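Side-chain contacts in 3-hexulose-6-phosphate synthase (Mycobacterium gastri, PDB 3AJX), which is a TIM-barrel protein of the HUMPS family and binds a magnesium ion: residues A[21-26]-A[52-57]; A[25-30]-A[201-206]. The protein carries 1 engineered substitution. One frame throughout, in Å; residues are numbered along the deposited sequence.

In the fold
The closed barrel of eight parallel strands gives both contacts their setting, and both start from the turn that follows helix 12-22 and leads into strand 28-31. Contact 1 ties this turn to the residues just ahead of strand 55-62, the next strand of the barrel; contact 2 ties it to helix 195-204, close to the C-terminus. Their centres lie about 9 Å apart, and they share Tyr25 and Val26. Strands 28-31 and 55-62 are neighbours, probably joined by hydrogen bonds between Ile29 and both Ile55 and Phe57. One connection is thus gripped from two directions by long basic side chains, while strand 28-31 carries Glu30 onward to the magnesium site.

Contact 1 (A[21-26]-A[52-57]); sequences KVAEYV and PDKIVF
Lys54 reaches across to the backbone carbonyls of Ala23 and Val26, and its ammonium group joins the connections that lead into two neighbouring strands, 28-31 and 55-62, of the TIM barrel. The acceptors belong to the turn that takes the chain from helix 12-22 into strand 28-31, whereas the lysine stands just before strand 55-62. The contact illustrates how one long side chain can hold a turn chiefly through its main-chain oxygens.

The shape of the lysine accounts for its reach. CG lies beside the backbone N (chi1 -72°), a bend follows at chi2, and beyond it the chain runs fully extended to NZ. Lys54 NZ lies between the two oxygens, 2.9 Å from Ala23 O and 2.8 Å from Val26 O. The two bonds differ in direction: Val26 O is met almost head-on, with a C=O...NZ angle of 172°, while Ala23 O is approached at 143° and with NZ tilted from the carbonyl plane. Ala23 O has a second donor, Val26 N, in a 3.2 Å bond that closes the turn, and Val26 N and Lys54 NZ come to that oxygen from opposite faces of its plane.

Apolar contact is slight. Ala23 CB lies 4.5 Å from Lys54 CE, and the side chain of Val26 packs on Leu3 and Val5 of strand 2-7. Two carbonyl dipoles facing one ammonium group would probably stabilise its positive charge. The methylene next to that group also comes close to the turn, Lys54 CE lying 3.1 Å from Ala23 O.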
loop_
_atom_site.group_PDB
_atom_site.type_symbol
_atom_site.label_atom_id
_atom_site.label_comp_id
_atom_site.label_asym_id
_atom_site.label_seq_id
_atom_site.Cartn_x
_atom_site.Cartn_y
_atom_site.Cartn_z
ATOM N N LYS A 21 10.107 -15.748 19.501
ATOM C CA LYS A 21 11.458 -15.541 20.019
ATOM C C LYS A 21 11.734 -14.147 20.579
ATOM O O LYS A 21 12.579 -13.990 21.461
ATOM C CB LYS A 21 12.488 -15.825 18.924
ATOM C CG LYS A 21 12.419 -17.215 18.328
ATOM C CD LYS A 21 13.493 -17.389 17.271
ATOM C CE LYS A 21 13.438 -18.775 16.649
ATOM N NZ LYS A 21 14.504 -18.959 15.625
ATOM N N VAL A 22 11.031 -13.137 20.074
ATOM C CA VAL A 22 11.274 -11.765 20.519
ATOM C C VAL A 22 10.156 -11.067 21.292
ATOM O O VAL A 22 10.375 -9.993 21.847
ATOM C CB VAL A 22 11.645 -10.861 19.312
ATOM C CG1 VAL A 22 12.781 -11.489 18.528
ATOM C CG2 VAL A 22 10.428 -10.647 18.414
ATOM N N ALA A 23 8.970 -11.670 21.337
ATOM C CA ALA A 23 7.821 -11.074 22.020
ATOM C C ALA A 23 8.101 -10.507 23.411
ATOM O O ALA A 23 7.674 -9.398 23.739
ATOM C CB ALA A 23 6.688 -12.092 22.102
ATOM N N GLU A 24 8.816 -11.270 24.229
ATOM C CA GLU A 24 9.125 -10.848 25.591
ATOM C C GLU A 24 9.963 -9.577 25.687
ATOM O O GLU A 24 9.985 -8.925 26.730
ATOM C CB GLU A 24 9.834 -11.985 26.334
ATOM C CG GLU A 24 11.099 -12.472 25.649
ATOM C CD GLU A 24 11.640 -13.752 26.258
ATOM O OE1 GLU A 24 12.070 -13.721 27.433
ATOM O OE2 GLU A 24 11.629 -14.792 25.560
ATOM N N TYR A 25 10.643 -9.219 24.602
ATOM C CA TYR A 25 11.496 -8.035 24.602
ATOM C C TYR A 25 10.896 -6.815 23.914
ATOM O O TYR A 25 11.495 -5.738 23.924
ATOM C CB TYR A 25 12.839 -8.361 23.946
ATOM C CG TYR A 25 13.528 -9.560 24.550
ATOM C CD1 TYR A 25 13.647 -10.752 23.838
ATOM C CD2 TYR A 25 14.041 -9.510 25.843
ATOM C CE1 TYR A 25 14.259 -11.866 24.401
ATOM C CE2 TYR A 25 14.654 -10.616 26.417
ATOM C CZ TYR A 25 14.759 -11.790 25.692
ATOM O OH TYR A 25 15.355 -12.888 26.263
ATOM N N VAL A 26 9.718 -6.973 23.322
ATOM C CA VAL A 26 9.088 -5.860 22.615
ATOM C C VAL A 26 7.709 -5.495 23.141
ATOM O O VAL A 26 7.023 -6.310 23.760
ATOM C CB VAL A 26 8.950 -6.161 21.107
ATOM C CG1 VAL A 26 10.309 -6.502 20.519
ATOM C CG2 VAL A 26 7.967 -7.301 20.894
ATOM N N PRO A 52 -1.903 -12.233 22.632
ATOM C CA PRO A 52 -3.064 -11.405 22.962
ATOM C C PRO A 52 -2.827 -10.150 23.795
ATOM O O PRO A 52 -3.579 -9.188 23.680
ATOM C CB PRO A 52 -4.002 -12.393 23.656
ATOM C CG PRO A 52 -3.051 -13.330 24.324
ATOM C CD PRO A 52 -2.032 -13.570 23.240
ATOM N N ASP A 53 -1.791 -10.146 24.624
ATOM C CA ASP A 53 -1.533 -8.978 25.450
ATOM C C ASP A 53 -0.423 -8.077 24.921
ATOM O O ASP A 53 0.099 -7.225 25.639
ATOM C CB ASP A 53 -1.247 -9.408 26.890
ATOM C CG ASP A 53 -2.425 -10.141 27.515
ATOM O OD1 ASP A 53 -3.573 -9.688 27.316
ATOM O OD2 ASP A 53 -2.206 -11.159 28.205
ATOM N N LYS A 54 -0.071 -8.271 23.654
ATOM C CA LYS A 54 0.942 -7.452 23.005
ATOM C C LYS A 54 0.204 -6.554 22.024
ATOM O O LYS A 54 -0.861 -6.919 21.529
ATOM C CB LYS A 54 1.940 -8.321 22.234
ATOM C CG LYS A 54 2.901 -9.105 23.109
ATOM C CD LYS A 54 3.892 -8.188 23.798
ATOM C CE LYS A 54 4.804 -8.969 24.722
ATOM N NZ LYS A 54 5.758 -8.087 25.442
ATOM N N ILE A 55 0.758 -5.378 21.754
ATOM C CA ILE A 55 0.140 -4.463 20.803
ATOM C C ILE A 55 0.496 -4.948 19.404
ATOM O O ILE A 55 1.674 -5.053 19.063
ATOM C CB ILE A 55 0.665 -3.026 20.994
ATOM C CG1 ILE A 55 0.207 -2.489 22.351
ATOM C CG2 ILE A 55 0.175 -2.130 19.859
ATOM C CD1 ILE A 55 0.820 -1.159 22.731
ATOM N N VAL A 56 -0.522 -5.253 18.605
ATOM C CA VAL A 56 -0.310 -5.728 17.242
ATOM C C VAL A 56 -0.511 -4.578 16.258
ATOM O O VAL A 56 -1.565 -3.947 16.218
ATOM C CB VAL A 56 -1.253 -6.900 16.916
ATOM C CG1 VAL A 56 -1.133 -7.280 15.450
ATOM C CG2 VAL A 56 -0.884 -8.102 17.788
ATOM N N PHE A 57 0.531 -4.329 15.473
ATOM C CA PHE A 57 0.604 -3.240 14.501
ATOM C C PHE A 57 0.505 -3.803 13.075
ATOM O O PHE A 57 1.366 -4.569 12.648
ATOM C CB PHE A 57 1.957 -2.556 14.751
ATOM C CG PHE A 57 2.239 -1.348 13.910
ATOM C CD1 PHE A 57 2.298 -0.087 14.499
ATOM C CD2 PHE A 57 2.608 -1.481 12.575
ATOM C CE1 PHE A 57 2.736 1.023 13.778
ATOM C CE2 PHE A 57 3.045 -0.380 11.848
ATOM C CZ PHE A 57 3.113 0.877 12.456
#

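Contact 2 (A[25-30]-A[201-206])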
loop_
_atom_site.group_PDB
_atom_site.type_symbol
_atom_site.label_atom_id
_atom_site.label_comp_id
_atom_site.label_asym_id
_atom_site.label_seq_id
_atom_site.Cartn_x
_atom_site.Cartn_y
_atom_site.Cartn_z
ATOM N N TYR A 25 10.643 -9.219 24.602
ATOM C CA TYR A 25 11.496 -8.035 24.602
ATOM C C TYR A 25 10.896 -6.815 23.914
ATOM O O TYR A 25 11.495 -5.738 23.924
ATOM C CB TYR A 25 12.839 -8.361 23.946
ATOM C CG TYR A 25 13.528 -9.560 24.550
ATOM C CD1 TYR A 25 13.647 -10.752 23.838
ATOM C CD2 TYR A 25 14.041 -9.510 25.843
ATOM C CE1 TYR A 25 14.259 -11.866 24.401
ATOM C CE2 TYR A 25 14.654 -10.616 26.417
ATOM C CZ TYR A 25 14.759 -11.790 25.692
ATOM O OH TYR A 25 15.355 -12.888 26.263
ATOM N N VAL A 26 9.718 -6.973 23.322
ATOM C CA VAL A 26 9.088 -5.860 22.615
ATOM C C VAL A 26 7.709 -5.495 23.141
ATOM O O VAL A 26 7.023 -6.310 23.760
ATOM C CB VAL A 26 8.950 -6.161 21.107
ATOM C CG1 VAL A 26 10.309 -6.502 20.519
ATOM C CG2 VAL A 26 7.967 -7.301 20.894
ATOM N N ASP A 27 7.309 -4.255 22.873
ATOM C CA ASP A 27 6.011 -3.742 23.293
ATOM C C ASP A 27 5.014 -3.861 22.149
ATOM O O ASP A 27 3.825 -4.103 22.361
ATOM C CB ASP A 27 6.137 -2.270 23.680
ATOM C CG ASP A 27 7.162 -2.041 24.761
ATOM O OD1 ASP A 27 6.877 -2.389 25.924
ATOM O OD2 ASP A 27 8.254 -1.525 24.446
ATOM N N ILE A 28 5.519 -3.699 20.930
ATOM C CA ILE A 28 4.686 -3.742 19.740
ATOM C C ILE A 28 5.218 -4.736 18.724
ATOM O O ILE A 28 6.418 -4.775 18.452
ATOM C CB ILE A 28 4.633 -2.338 19.082
ATOM C CG1 ILE A 28 4.072 -1.327 20.082
ATOM C CG2 ILE A 28 3.792 -2.372 17.806
ATOM C CD1 ILE A 28 4.122 0.100 19.591
ATOM N N ILE A 29 4.318 -5.552 18.182
ATOM C CA ILE A 29 4.680 -6.523 17.157
ATOM C C ILE A 29 4.043 -6.053 15.856
ATOM O O ILE A 29 2.817 -6.018 15.729
ATOM C CB ILE A 29 4.142 -7.929 17.477
ATOM C CG1 ILE A 29 4.779 -8.444 18.766
ATOM C CG2 ILE A 29 4.462 -8.880 16.329
ATOM C CD1 ILE A 29 4.162 -9.733 19.272
ATOM N N GLU A 30 4.886 -5.681 14.901
ATOM C CA GLU A 30 4.414 -5.205 13.607
ATOM C C GLU A 30 4.434 -6.279 12.531
ATOM O O GLU A 30 5.418 -7.004 12.385
ATOM C CB GLU A 30 5.278 -4.038 13.121
ATOM C CG GLU A 30 5.025 -3.656 11.667
ATOM C CD GLU A 30 6.115 -2.772 11.092
ATOM O OE1 GLU A 30 6.665 -1.944 11.844
ATOM O OE2 GLU A 30 6.415 -2.905 9.883
ATOM N N GLU A 201 19.039 -7.038 23.322
ATOM C CA GLU A 201 20.073 -6.011 23.342
ATOM C C GLU A 201 19.530 -4.641 22.937
ATOM O O GLU A 201 19.958 -3.614 23.466
ATOM C CB GLU A 201 21.230 -6.441 22.439
ATOM C CG GLU A 201 21.933 -7.691 22.965
ATOM C CD GLU A 201 22.753 -8.412 21.913
ATOM O OE1 GLU A 201 22.169 -8.841 20.895
ATOM O OE2 GLU A 201 23.980 -8.556 22.109
ATOM N N LEU A 202 18.592 -4.618 21.996
ATOM C CA LEU A 202 17.992 -3.353 21.586
ATOM C C LEU A 202 17.215 -2.782 22.775
ATOM O O LEU A 202 17.288 -1.585 23.068
ATOM C CB LEU A 202 17.053 -3.578 20.397
ATOM C CG LEU A 202 17.744 -3.679 19.038
ATOM C CD1 LEU A 202 16.809 -4.329 18.033
ATOM C CD2 LEU A 202 18.176 -2.288 18.580
ATOM N N ARG A 203 16.480 -3.655 23.455
ATOM C CA ARG A 203 15.692 -3.285 24.626
ATOM C C ARG A 203 16.576 -2.736 25.746
ATOM O O ARG A 203 16.239 -1.744 26.392
ATOM C CB ARG A 203 14.927 -4.511 25.135
ATOM C CG ARG A 203 14.462 -4.420 26.584
ATOM C CD ARG A 203 13.385 -3.373 26.761
ATOM N NE ARG A 203 12.154 -3.755 26.077
ATOM C CZ ARG A 203 11.062 -2.999 26.022
ATOM N NH1 ARG A 203 11.042 -1.811 26.615
ATOM N NH2 ARG A 203 9.992 -3.432 25.373
ATOM N N ALA A 204 17.708 -3.393 25.969
ATOM C CA ALA A 204 18.632 -2.995 27.021
ATOM C C ALA A 204 19.225 -1.606 26.825
ATOM O O ALA A 204 19.585 -0.939 27.796
ATOM C CB ALA A 204 19.750 -4.027 27.137
ATOM N N ALA A 205 19.333 -1.171 25.576
ATOM C CA ALA A 205 19.903 0.137 25.272
ATOM C C ALA A 205 18.932 1.272 25.581
ATOM O O ALA A 205 19.329 2.438 25.639
ATOM C CB ALA A 205 20.328 0.192 23.806
ATOM N N ILE A 206 17.664 0.927 25.777
ATOM C CA ILE A 206 16.646 1.927 26.079
ATOM C C ILE A 206 16.755 2.366 27.531
ATOM O O ILE A 206 16.765 1.537 28.440
ATOM C CB ILE A 206 15.226 1.374 25.821
ATOM C CG1 ILE A 206 15.079 1.007 24.340
ATOM C CG2 ILE A 206 14.183 2.419 26.218
ATOM C CD1 ILE A 206 13.728 0.414 23.969
#
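Tyr25 O is gripped side-on by two nitrogens of one guanidinium, Arg203 NE at 3.0 Å and Arg203 NH2 at 3.1 Å. Both come from the same face of the carbonyl and well above its plane, yet the oxygen itself lies near the guanidinium plane, at its edge. The double grip, with the bond from NH2 to Asp27, probably limits rotation of the flat group. Arg203 NH2 meets Asp27 OD2 at 2.7 Å in a salt bridge, so this nitrogen serves a carbonyl and a carboxylate together. The two charged groups do not lie flat together: their planes stand 84° apart, and NH2 approaches OD2 from above the carboxylate plane.

Arg203 gets there by folding. CG is anti to the backbone N (chi1 160°), and bends at chi2 and chi3 swing the guanidinium along the turn. Asp27 OD2 has a further donor in Leu3 N, which would help to fix the carboxylate and would probably stabilise its negative charge.

In the barrel, Arg203 reaches from helix 195-204, the last helix, to the turn ahead of strand 28-31. The Tyr25 side chain touches Ala199 and Lys200 of that same helix, and Asp27, through Leu3, links the turn to strand 2-7, the strand beside 28-31.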